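Cellulase IBT99 (Metagenomes, PDB 6WBT) probably hydrolyses 6-phospho-alpha-glucosides, with NAD and a manganese ion as cofactors, as a member of glycoside hydrolase family 4. Local coordinates at residues V95-I100 with D429-A434; W143-S148 with R166-C171; V326-S331 with G363-R368. One frame throughout, in Å; residues are numbered along the deposited sequence.

Interaction 1 of 3, residues V95-I100 with D429-A434; sequences VKDEQI and DDMIEA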
loop_
_atom_site.group_PDB
_atom_site.type_symbol
_atom_site.label_atom_id
_atom_site.label_comp_id
_atom_site.label_asym_id
_atom_site.label_seq_id
_atom_site.Cartn_x
_atom_site.Cartn_y
_atom_site.Cartn_z
ATOM N N VAL A 95 -7.978 -9.542 40.080
ATOM C CA VAL A 95 -8.493 -8.521 40.986
ATOM C C VAL A 95 -7.406 -7.513 41.332
ATOM O O VAL A 95 -7.702 -6.355 41.647
ATOM C CB VAL A 95 -9.092 -9.167 42.251
ATOM C CG1 VAL A 95 -10.067 -10.264 41.871
ATOM C CG2 VAL A 95 -7.997 -9.712 43.155
ATOM N N LYS A 96 -6.136 -7.924 41.276
ATOM C CA LYS A 96 -5.054 -6.986 41.545
ATOM C C LYS A 96 -4.838 -6.039 40.372
ATOM O O LYS A 96 -4.463 -4.879 40.574
ATOM C CB LYS A 96 -3.766 -7.742 41.870
ATOM C CG LYS A 96 -2.675 -6.867 42.464
ATOM C CD LYS A 96 -3.180 -6.134 43.697
ATOM C CE LYS A 96 -2.140 -5.168 44.237
ATOM N NZ LYS A 96 -2.664 -4.387 45.393
ATOM N N ASP A 97 -5.074 -6.509 39.144
ATOM C CA ASP A 97 -5.002 -5.619 37.990
ATOM C C ASP A 97 -6.134 -4.601 38.014
ATOM O O ASP A 97 -5.920 -3.418 37.724
ATOM C CB ASP A 97 -5.042 -6.430 36.695
ATOM C CG ASP A 97 -3.875 -7.388 36.570
ATOM O OD1 ASP A 97 -2.976 -7.349 37.436
ATOM O OD2 ASP A 97 -3.861 -8.183 35.607
ATOM N N GLU A 98 -7.346 -5.042 38.360
ATOM C CA GLU A 98 -8.485 -4.131 38.390
ATOM C C GLU A 98 -8.357 -3.118 39.522
ATOM O O GLU A 98 -8.762 -1.959 39.372
ATOM C CB GLU A 98 -9.784 -4.925 38.521
ATOM C CG GLU A 98 -10.112 -5.780 37.308
ATOM C CD GLU A 98 -11.229 -6.768 37.577
ATOM O OE1 GLU A 98 -11.277 -7.323 38.695
ATOM O OE2 GLU A 98 -12.062 -6.989 36.674
ATOM N N GLN A 99 -7.791 -3.532 40.658
ATOM C CA GLN A 99 -7.666 -2.619 41.791
ATOM C C GLN A 99 -6.590 -1.568 41.547
ATOM O O GLN A 99 -6.743 -0.412 41.957
ATOM C CB GLN A 99 -7.371 -3.401 43.071
ATOM C CG GLN A 99 -8.594 -4.044 43.702
ATOM C CD GLN A 99 -8.280 -4.713 45.026
ATOM O OE1 GLN A 99 -9.074 -4.660 45.965
ATOM N NE2 GLN A 99 -7.117 -5.348 45.107
ATOM N N ILE A 100 -5.494 -1.949 40.888
ATOM C CA ILE A 100 -4.428 -0.992 40.611
ATOM C C ILE A 100 -4.911 0.081 39.641
ATOM O O ILE A 100 -4.567 1.261 39.776
ATOM C CB ILE A 100 -3.180 -1.724 40.083
ATOM C CG1 ILE A 100 -2.488 -2.479 41.220
ATOM C CG2 ILE A 100 -2.212 -0.751 39.424
ATOM C CD1 ILE A 100 -1.225 -3.194 40.798
ATOM N N ASP A 429 4.678 1.197 36.308
ATOM C CA ASP A 429 5.542 0.815 37.420
ATOM C C ASP A 429 4.776 0.049 38.490
ATOM O O ASP A 429 5.347 -0.819 39.160
ATOM C CB ASP A 429 6.205 2.053 38.023
ATOM C CG ASP A 429 7.208 2.693 37.083
ATOM O OD1 ASP A 429 7.772 1.972 36.234
ATOM O OD2 ASP A 429 7.436 3.916 37.195
ATOM N N ASP A 430 3.488 0.353 38.669
ATOM C CA ASP A 430 2.670 -0.425 39.592
ATOM C C ASP A 430 2.467 -1.850 39.094
ATOM O O ASP A 430 2.343 -2.776 39.903
ATOM C CB ASP A 430 1.320 0.258 39.808
ATOM C CG ASP A 430 1.337 1.230 40.970
ATOM O OD1 ASP A 430 1.940 0.900 42.013
ATOM O OD2 ASP A 430 0.750 2.324 40.842
HETATM N N MSE A 431 2.433 -2.045 37.780
HETATM C CA MSE A 431 2.258 -3.375 37.210
HETATM C C MSE A 431 3.572 -4.148 37.197
HETATM O O MSE A 431 3.574 -5.378 37.200
HETATM C CB MSE A 431 1.688 -3.281 35.794
HETATM C CG MSE A 431 0.320 -2.626 35.718
HETATM SE SE MSE A 431 -1.015 -3.521 36.822
HETATM C CE MSE A 431 -2.605 -2.585 36.193
ATOM N N ILE A 432 4.691 -3.418 37.177
ATOM C CA ILE A 432 5.999 -4.068 37.225
ATOM C C ILE A 432 6.175 -4.809 38.544
ATOM O O ILE A 432 6.640 -5.955 38.574
ATOM C CB ILE A 432 7.121 -3.035 37.005
ATOM C CG1 ILE A 432 7.000 -2.390 35.622
ATOM C CG2 ILE A 432 8.486 -3.688 37.161
ATOM C CD1 ILE A 432 7.274 -3.338 34.480
ATOM N N GLU A 433 5.794 -4.172 39.653
ATOM C CA GLU A 433 5.934 -4.790 40.966
ATOM C C GLU A 433 4.889 -5.873 41.202
ATOM O O GLU A 433 5.213 -6.947 41.723
ATOM C CB GLU A 433 5.847 -3.719 42.059
ATOM C CG GLU A 433 7.168 -3.031 42.361
ATOM C CD GLU A 433 8.137 -3.937 43.094
ATOM O OE1 GLU A 433 7.677 -4.905 43.737
ATOM O OE2 GLU A 433 9.358 -3.687 43.026
ATOM N N ALA A 434 3.633 -5.614 40.829
ATOM C CA ALA A 434 2.570 -6.581 41.074
ATOM C C ALA A 434 2.726 -7.845 40.238
ATOM O O ALA A 434 2.141 -8.877 40.585
ATOM C CB ALA A 434 1.207 -5.947 40.802
#
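Ile-100 holds CG1 anti to its carbonyl carbon (chi1 -73°) and CG2 anti to its backbone N, while selenomethionine Met-431 bends at chi2 (-57°), which sets its selenium beside both outer methyls of the isoleucine. The two side chains slide past each other in opposite directions. CG2 of Ile-100 meets CE of Met-431 at 3.7 Å, and the selenium atom SE lies 4.0 Å from Ile-100 CD1. The same methyls also meet two further residues: CG2 rests 3.7 Å from Asp-430 CB, and CD1 sits against Ala-434 CB at 3.7 Å. The methyl CE of Met-431 also reaches the main chain of the facing helix, 3.7 Å from Asp-97 O. This is a helix-helix packing in which helix 90-103, within the nucleotide-binding family 4 region, receives the last helix of the chain, 421-434, in a nearly antiparallel way (156°). The axes stay 10.8 Å apart, a spacing bridged mainly by the isoleucine and the selenomethionine. An alanine in place of Ile-100 would probably open a gap beside the selenium and take away the nearest apolar neighbour of the Ala-434 methyl. The two carboxylates have partners outside the helix pair: OD2 of Asp-97 forms a salt bridge with Arg-122, and OD2 of Asp-430 is hydrogen-bonded to NE2 of His-104. On the solvent side, the aliphatic start of Lys-96 passes Ala-434, CG to CB 4.3 Å.

Interaction 2 of 3, residues W143-S148 with R166-C171; sequences WIVNYS and RIINIC. With MN (manganese (II) ion), chain E; NAD (nicotinamide-adenine-dinucleotide), chain G.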
loop_
_atom_site.group_PDB
_atom_site.type_symbol
_atom_site.label_atom_id
_atom_site.label_comp_id
_atom_site.label_asym_id
_atom_site.label_seq_id
_atom_site.Cartn_x
_atom_site.Cartn_y
_atom_site.Cartn_z
ATOM N N TRP A 143 -4.208 -28.979 16.165
ATOM C CA TRP A 143 -4.883 -27.691 16.105
ATOM C C TRP A 143 -5.087 -27.173 17.517
ATOM O O TRP A 143 -5.550 -27.913 18.391
ATOM C CB TRP A 143 -6.232 -27.790 15.382
ATOM C CG TRP A 143 -6.113 -27.816 13.893
ATOM C CD1 TRP A 143 -6.416 -28.857 13.065
ATOM C CD2 TRP A 143 -5.650 -26.754 13.050
ATOM N NE1 TRP A 143 -6.176 -28.507 11.759
ATOM C CE2 TRP A 143 -5.705 -27.222 11.722
ATOM C CE3 TRP A 143 -5.196 -25.453 13.289
ATOM C CZ2 TRP A 143 -5.322 -26.436 10.638
ATOM C CZ3 TRP A 143 -4.818 -24.674 12.210
ATOM C CH2 TRP A 143 -4.882 -25.168 10.901
ATOM N N ILE A 144 -4.737 -25.913 17.736
ATOM C CA ILE A 144 -4.937 -25.251 19.018
ATOM C C ILE A 144 -6.036 -24.215 18.822
ATOM O O ILE A 144 -5.783 -23.109 18.330
ATOM C CB ILE A 144 -3.652 -24.601 19.542
ATOM C CG1 ILE A 144 -2.548 -25.643 19.676
ATOM C CG2 ILE A 144 -3.920 -23.925 20.881
ATOM C CD1 ILE A 144 -1.249 -25.068 20.168
ATOM N N VAL A 145 -7.256 -24.565 19.211
ATOM C CA VAL A 145 -8.351 -23.611 19.169
ATOM C C VAL A 145 -8.273 -22.749 20.423
ATOM O O VAL A 145 -8.864 -23.079 21.461
ATOM C CB VAL A 145 -9.712 -24.328 19.033
ATOM C CG1 VAL A 145 -10.837 -23.312 19.043
ATOM C CG2 VAL A 145 -9.742 -25.146 17.745
ATOM N N ASN A 146 -7.521 -21.655 20.338
ATOM C CA ASN A 146 -7.269 -20.806 21.494
ATOM C C ASN A 146 -8.401 -19.802 21.660
ATOM O O ASN A 146 -8.736 -19.072 20.721
ATOM C CB ASN A 146 -5.929 -20.096 21.339
ATOM C CG ASN A 146 -5.664 -19.100 22.450
ATOM O OD1 ASN A 146 -6.089 -19.290 23.590
ATOM N ND2 ASN A 146 -4.963 -18.023 22.119
ATOM N N TYR A 147 -8.992 -19.772 22.850
ATOM C CA TYR A 147 -9.970 -18.752 23.198
ATOM C C TYR A 147 -9.637 -18.117 24.540
ATOM O O TYR A 147 -10.526 -17.584 25.208
ATOM C CB TYR A 147 -11.389 -19.328 23.205
ATOM C CG TYR A 147 -11.572 -20.545 24.082
ATOM C CD1 TYR A 147 -11.306 -21.820 23.600
ATOM C CD2 TYR A 147 -12.026 -20.420 25.388
ATOM C CE1 TYR A 147 -11.476 -22.935 24.396
ATOM C CE2 TYR A 147 -12.201 -21.529 26.191
ATOM C CZ TYR A 147 -11.924 -22.783 25.690
ATOM O OH TYR A 147 -12.099 -23.885 26.491
ATOM N N SER A 148 -8.372 -18.172 24.948
ATOM C CA SER A 148 -7.942 -17.529 26.176
ATOM C C SER A 148 -7.657 -16.053 25.927
ATOM O O SER A 148 -7.206 -15.655 24.849
ATOM C CB SER A 148 -6.699 -18.219 26.741
ATOM O OG SER A 148 -5.647 -18.247 25.792
ATOM N N ARG A 166 -0.112 -23.953 14.164
ATOM C CA ARG A 166 -1.450 -24.375 13.749
ATOM C C ARG A 166 -2.422 -24.007 14.866
ATOM O O ARG A 166 -2.901 -24.848 15.631
ATOM C CB ARG A 166 -1.469 -25.866 13.433
ATOM C CG ARG A 166 -0.251 -26.335 12.650
ATOM C CD ARG A 166 -0.356 -27.793 12.227
ATOM N NE ARG A 166 -1.078 -27.955 10.968
ATOM C CZ ARG A 166 -2.334 -28.379 10.874
ATOM N NH1 ARG A 166 -2.908 -28.495 9.684
ATOM N NH2 ARG A 166 -3.013 -28.694 11.967
ATOM N N ILE A 167 -2.710 -22.710 14.958
ATOM C CA ILE A 167 -3.522 -22.150 16.028
ATOM C C ILE A 167 -4.598 -21.262 15.418
ATOM O O ILE A 167 -4.390 -20.620 14.382
ATOM C CB ILE A 167 -2.656 -21.362 17.040
ATOM C CG1 ILE A 167 -3.493 -20.872 18.224
ATOM C CG2 ILE A 167 -1.948 -20.199 16.357
ATOM C CD1 ILE A 167 -2.703 -20.076 19.241
ATOM N N ILE A 168 -5.765 -21.243 16.058
ATOM C CA ILE A 168 -6.873 -20.384 15.658
ATOM C C ILE A 168 -7.421 -19.709 16.908
ATOM O O ILE A 168 -7.908 -20.385 17.824
ATOM C CB ILE A 168 -7.978 -21.163 14.922
ATOM C CG1 ILE A 168 -9.267 -20.338 14.859
ATOM C CG2 ILE A 168 -8.212 -22.525 15.566
ATOM C CD1 ILE A 168 -10.390 -21.014 14.108
ATOM N N ASN A 169 -7.336 -18.384 16.950
ATOM C CA ASN A 169 -7.795 -17.597 18.087
ATOM C C ASN A 169 -9.211 -17.103 17.826
ATOM O O ASN A 169 -9.476 -16.487 16.787
ATOM C CB ASN A 169 -6.856 -16.420 18.343
ATOM C CG ASN A 169 -5.406 -16.849 18.472
ATOM O OD1 ASN A 169 -4.945 -17.202 19.556
ATOM N ND2 ASN A 169 -4.679 -16.820 17.360
ATOM N N ILE A 170 -10.114 -17.368 18.768
ATOM C CA ILE A 170 -11.524 -17.040 18.627
ATOM C C ILE A 170 -11.987 -16.285 19.870
ATOM O O ILE A 170 -11.230 -16.080 20.819
ATOM C CB ILE A 170 -12.394 -18.293 18.393
ATOM C CG1 ILE A 170 -12.227 -19.280 19.550
ATOM C CG2 ILE A 170 -12.042 -18.949 17.067
ATOM C CD1 ILE A 170 -13.124 -20.494 19.451
ATOM N N CYS A 171 -13.254 -15.877 19.852
ATOM C CA CYS A 171 -13.859 -15.145 20.955
ATOM C C CYS A 171 -15.368 -15.330 20.887
ATOM O O CYS A 171 -15.945 -15.408 19.801
ATOM C CB CYS A 171 -13.502 -13.656 20.902
ATOM S SG CYS A 171 -14.350 -12.633 22.125
HETATM MN MN MN E . -13.383 -12.353 24.329
HETATM P PA NAD G . -9.765 -19.677 36.037
HETATM O O1A NAD G . -8.792 -18.780 36.726
HETATM O O2A NAD G . -10.979 -20.106 36.792
HETATM O O5B NAD G . -8.983 -20.973 35.498
HETATM C C5B NAD G . -7.829 -20.801 34.630
HETATM C C4B NAD G . -6.976 -22.045 34.684
HETATM O O4B NAD G . -5.788 -21.861 33.868
HETATM C C3B NAD G . -6.461 -22.451 36.076
HETATM O O3B NAD G . -6.709 -23.834 36.291
HETATM C C2B NAD G . -4.954 -22.188 35.974
HETATM O O2B NAD G . -4.174 -22.949 36.871
HETATM C C1B NAD G . -4.724 -22.524 34.508
HETATM N N9A NAD G . -3.458 -22.036 33.972
HETATM C C8A NAD G . -2.831 -20.858 34.290
HETATM N N7A NAD G . -1.697 -20.683 33.660
HETATM C C5A NAD G . -1.557 -21.823 32.882
HETATM C C6A NAD G . -0.554 -22.239 31.986
HETATM N N6A NAD G . 0.538 -21.528 31.718
HETATM N N1A NAD G . -0.719 -23.436 31.376
HETATM C C2A NAD G . -1.819 -24.148 31.652
HETATM N N3A NAD G . -2.825 -23.857 32.473
HETATM C C4A NAD G . -2.636 -22.668 33.067
HETATM O O3 NAD G . -10.234 -18.983 34.670
HETATM P PN NAD G . -11.670 -18.830 33.971
HETATM O O1N NAD G . -12.305 -20.176 33.869
HETATM O O2N NAD G . -12.424 -17.735 34.650
HETATM O O5D NAD G . -11.225 -18.341 32.512
HETATM C C5D NAD G . -10.270 -19.157 31.789
HETATM C C4D NAD G . -9.789 -18.400 30.576
HETATM O O4D NAD G . -10.862 -18.321 29.611
HETATM C C3D NAD G . -9.364 -16.945 30.822
HETATM O O3D NAD G . -8.146 -16.680 30.141
HETATM C C2D NAD G . -10.533 -16.183 30.188
HETATM O O2D NAD G . -10.254 -14.830 29.867
HETATM C C1D NAD G . -10.799 -17.058 28.970
HETATM N N1N NAD G . -12.117 -16.771 28.338
HETATM C C2N NAD G . -12.168 -16.101 27.146
HETATM C C3N NAD G . -13.386 -15.800 26.555
HETATM C C7N NAD G . -13.370 -15.111 25.214
HETATM O O7N NAD G . -14.242 -14.288 24.948
HETATM N N7N NAD G . -12.420 -15.456 24.356
HETATM C C4N NAD G . -14.560 -16.161 27.207
HETATM C C5N NAD G . -14.495 -16.866 28.389
HETATM C C6N NAD G . -13.266 -17.164 28.936
#
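Trp-143 and Arg-166 meet with the guanidinium over one face of the indole, CZ of Arg-166 being 4.0 Å from the centroid of the six-membered ring, a cation-pi contact with the planes 52° apart. CB of Arg-166 also lies over that face, a CH-pi contact; further out the chain bends at chi3 (86°), turning NE back toward the indole, and NH2 bonds Tyr-142 O. This end is nearer solvent, Arg-166 being partly exposed although the indole beneath it is buried. Beyond, the parallel strands form the buried core of a beta-alpha-beta unit of the Rossmann-like domain. Ile-144 N donates to Arg-166 O, and Ile-170 N to Asn-146 O. On one face Val-145 CG2 lies 3.7 Å from Ile-168 CG2, and Val-145 CG1 meets Ile-170 CD1. On the other, Asn-146 ND2 donates to Asn-169 OD1 at 2.7 Å, in the plane of that carbonyl; Asn-146 OD1 takes Ser-148 N in an Asx turn. Tyr-147 O accepts the carboxamide N7N of NAD at 3.0 Å. Manganese is bound by Cys-171 SG at 2.4 Å and NAD O7N at 2.2 Å, with His-201 among its further ligands. One carboxamide thus ties cofactor to metal, which would probably polarise its C=O.

Interaction 3 of 3, residues V326-S331 with G363-R368; sequences VKVVES and GYVTDR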
loop_
_atom_site.group_PDB
_atom_site.type_symbol
_atom_site.label_atom_id
_atom_site.label_comp_id
_atom_site.label_asym_id
_atom_site.label_seq_id
_atom_site.Cartn_x
_atom_site.Cartn_y
_atom_site.Cartn_z
ATOM N N VAL A 326 -16.769 -25.758 20.248
ATOM C CA VAL A 326 -16.877 -27.114 19.719
ATOM C C VAL A 326 -17.177 -27.085 18.225
ATOM O O VAL A 326 -16.691 -27.932 17.465
ATOM C CB VAL A 326 -17.939 -27.906 20.505
ATOM C CG1 VAL A 326 -18.214 -29.247 19.842
ATOM C CG2 VAL A 326 -17.483 -28.111 21.941
ATOM N N LYS A 327 -17.964 -26.104 17.775
ATOM C CA LYS A 327 -18.269 -25.991 16.352
ATOM C C LYS A 327 -17.016 -25.719 15.528
ATOM O O LYS A 327 -16.912 -26.181 14.386
ATOM C CB LYS A 327 -19.311 -24.892 16.129
ATOM C CG LYS A 327 -19.662 -24.639 14.671
ATOM C CD LYS A 327 -20.135 -25.911 13.983
ATOM C CE LYS A 327 -20.363 -25.681 12.498
ATOM N NZ LYS A 327 -20.659 -26.948 11.775
ATOM N N VAL A 328 -16.054 -24.984 16.088
ATOM C CA VAL A 328 -14.819 -24.697 15.363
ATOM C C VAL A 328 -13.988 -25.966 15.199
ATOM O O VAL A 328 -13.547 -26.296 14.092
ATOM C CB VAL A 328 -14.026 -23.586 16.076
ATOM C CG1 VAL A 328 -12.627 -23.486 15.501
ATOM C CG2 VAL A 328 -14.752 -22.251 15.947
ATOM N N VAL A 329 -13.760 -26.693 16.297
ATOM C CA VAL A 329 -13.025 -27.955 16.222
ATOM C C VAL A 329 -13.727 -28.924 15.285
ATOM O O VAL A 329 -13.089 -29.594 14.464
ATOM C CB VAL A 329 -12.859 -28.572 17.623
ATOM C CG1 VAL A 329 -12.066 -29.869 17.535
ATOM C CG2 VAL A 329 -12.216 -27.589 18.583
ATOM N N GLU A 330 -15.052 -29.024 15.404
ATOM C CA GLU A 330 -15.814 -29.918 14.540
ATOM C C GLU A 330 -15.646 -29.539 13.074
ATOM O O GLU A 330 -15.536 -30.413 12.206
ATOM C CB GLU A 330 -17.286 -29.891 14.944
ATOM C CG GLU A 330 -18.186 -30.774 14.108
ATOM C CD GLU A 330 -19.645 -30.637 14.491
ATOM O OE1 GLU A 330 -19.926 -30.297 15.660
ATOM O OE2 GLU A 330 -20.511 -30.865 13.623
ATOM N N SER A 331 -15.612 -28.237 12.780
ATOM C CA SER A 331 -15.391 -27.798 11.409
ATOM C C SER A 331 -13.958 -28.040 10.954
ATOM O O SER A 331 -13.715 -28.153 9.749
ATOM C CB SER A 331 -15.747 -26.318 11.264
ATOM O OG SER A 331 -15.676 -25.910 9.909
ATOM N N GLY A 363 -14.583 -15.753 8.646
ATOM C CA GLY A 363 -13.789 -16.656 7.835
ATOM C C GLY A 363 -14.390 -18.045 7.844
ATOM O O GLY A 363 -15.157 -18.409 8.741
ATOM N N TYR A 364 -14.031 -18.821 6.826
ATOM C CA TYR A 364 -14.527 -20.182 6.659
ATOM C C TYR A 364 -13.514 -21.157 7.246
ATOM O O TYR A 364 -12.379 -21.248 6.764
ATOM C CB TYR A 364 -14.787 -20.487 5.183
ATOM C CG TYR A 364 -15.931 -19.691 4.593
ATOM C CD1 TYR A 364 -15.744 -18.384 4.158
ATOM C CD2 TYR A 364 -17.199 -20.244 4.473
ATOM C CE1 TYR A 364 -16.787 -17.653 3.621
ATOM C CE2 TYR A 364 -18.248 -19.521 3.937
ATOM C CZ TYR A 364 -18.036 -18.226 3.513
ATOM O OH TYR A 364 -19.076 -17.501 2.978
ATOM N N VAL A 365 -13.925 -21.879 8.286
ATOM C CA VAL A 365 -13.040 -22.802 8.990
ATOM C C VAL A 365 -12.921 -24.082 8.169
ATOM O O VAL A 365 -13.888 -24.835 8.028
ATOM C CB VAL A 365 -13.548 -23.098 10.405
ATOM C CG1 VAL A 365 -12.676 -24.149 11.071
ATOM C CG2 VAL A 365 -13.580 -21.822 11.233
ATOM N N THR A 366 -11.733 -24.332 7.631
ATOM C CA THR A 366 -11.431 -25.541 6.883
ATOM C C THR A 366 -10.523 -26.441 7.710
ATOM O O THR A 366 -10.005 -26.049 8.757
ATOM C CB THR A 366 -10.764 -25.206 5.544
ATOM O OG1 THR A 366 -9.380 -24.906 5.762
ATOM C CG2 THR A 366 -11.436 -24.002 4.903
ATOM N N ASP A 367 -10.322 -27.666 7.221
ATOM C CA ASP A 367 -9.389 -28.569 7.887
ATOM C C ASP A 367 -7.937 -28.150 7.702
ATOM O O ASP A 367 -7.049 -28.789 8.278
ATOM C CB ASP A 367 -9.581 -30.002 7.386
ATOM C CG ASP A 367 -9.161 -30.177 5.942
ATOM O OD1 ASP A 367 -9.658 -29.425 5.078
ATOM O OD2 ASP A 367 -8.324 -31.064 5.672
ATOM N N ARG A 368 -7.677 -27.104 6.917
ATOM C CA ARG A 368 -6.336 -26.584 6.705
ATOM C C ARG A 368 -6.086 -25.270 7.430
ATOM O O ARG A 368 -4.950 -24.784 7.425
ATOM C CB ARG A 368 -6.081 -26.385 5.203
ATOM C CG ARG A 368 -6.589 -27.520 4.329
ATOM C CD ARG A 368 -6.578 -27.125 2.862
ATOM N NE ARG A 368 -7.381 -25.930 2.616
ATOM C CZ ARG A 368 -8.683 -25.947 2.345
ATOM N NH1 ARG A 368 -9.334 -27.100 2.280
ATOM N NH2 ARG A 368 -9.333 -24.811 2.135
#
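CB of Ser-331 points toward the strand at Val-365, and OG, anti to the backbone N (chi1 -174°), donates to Val-365 O at 2.8 Å. The donor is tilted 35° from the plane of that carbonyl. The same oxygen, OG, is also hydrogen-bonded to the backbone N of Ser-338, so a buried hydroxyl links the helix to two neighbouring strands. Val-365 in turn faces the helix. Its CG1 packs 3.8 Å from Ser-331 CB and, one turn back along the helix, 3.8 Å from Val-328 O. The side chain of Val-328 joins only at the fringe, CG1 to CG1 of Val-365 at 4.5 Å, so the two valines touch only loosely, and Val-365 packs mainly on the serine.

At the end of the strand, Thr-366 directs its CB away from the helix, and its OG1 accepts Arg-368 N at 3.0 Å, an ST turn that bends the chain towards strand 369-372; OG1 is also hydrogen-bonded to Gly-369 O. The guanidinium of Arg-368 then lies with one face over this hydroxyl, OG1 of Thr-366 being 3.5 Å above the plane and over its centre. On the opposite side of the strand from the valine, Tyr-364 stacks on Tyr-364 of the second subunit, so a single strand serves both the interior and the subunit interface.

Helix 321-334 runs at 58° to strand 358-366, their axes 7.9 Å apart over these segments, and leads through a short loop into strand 338-345, the antiparallel neighbour of 358-366. The helix thus lies across one face of the mixed sheet, with Val-328 reaching Val-145 of strand 143-146, while strand 369-372 follows on the far edge of 358-366.

In the fold
Interactions 2 and 3 adjoin, their centres 11 Å apart, and share the mixed sheet: the parallel pair of interaction 2 lies within it, and the helix of interaction 3 packs on one face, where Val-329 meets Val-145 and Val-328 meets Ile-168. The Trp-143 ring also packs on the main chain of Arg-368, so the two family regions meet there. Interaction 1 stands apart, its centre about 37 Å from that of interaction 3 on the other side of the chain's centre, and is only partly buried. The chemistry follows place: apolar packing between helices in interaction 1, main-chain bonding with cofactor and metal in interaction 2, and one buried serine bond beside a subunit interface in interaction 3.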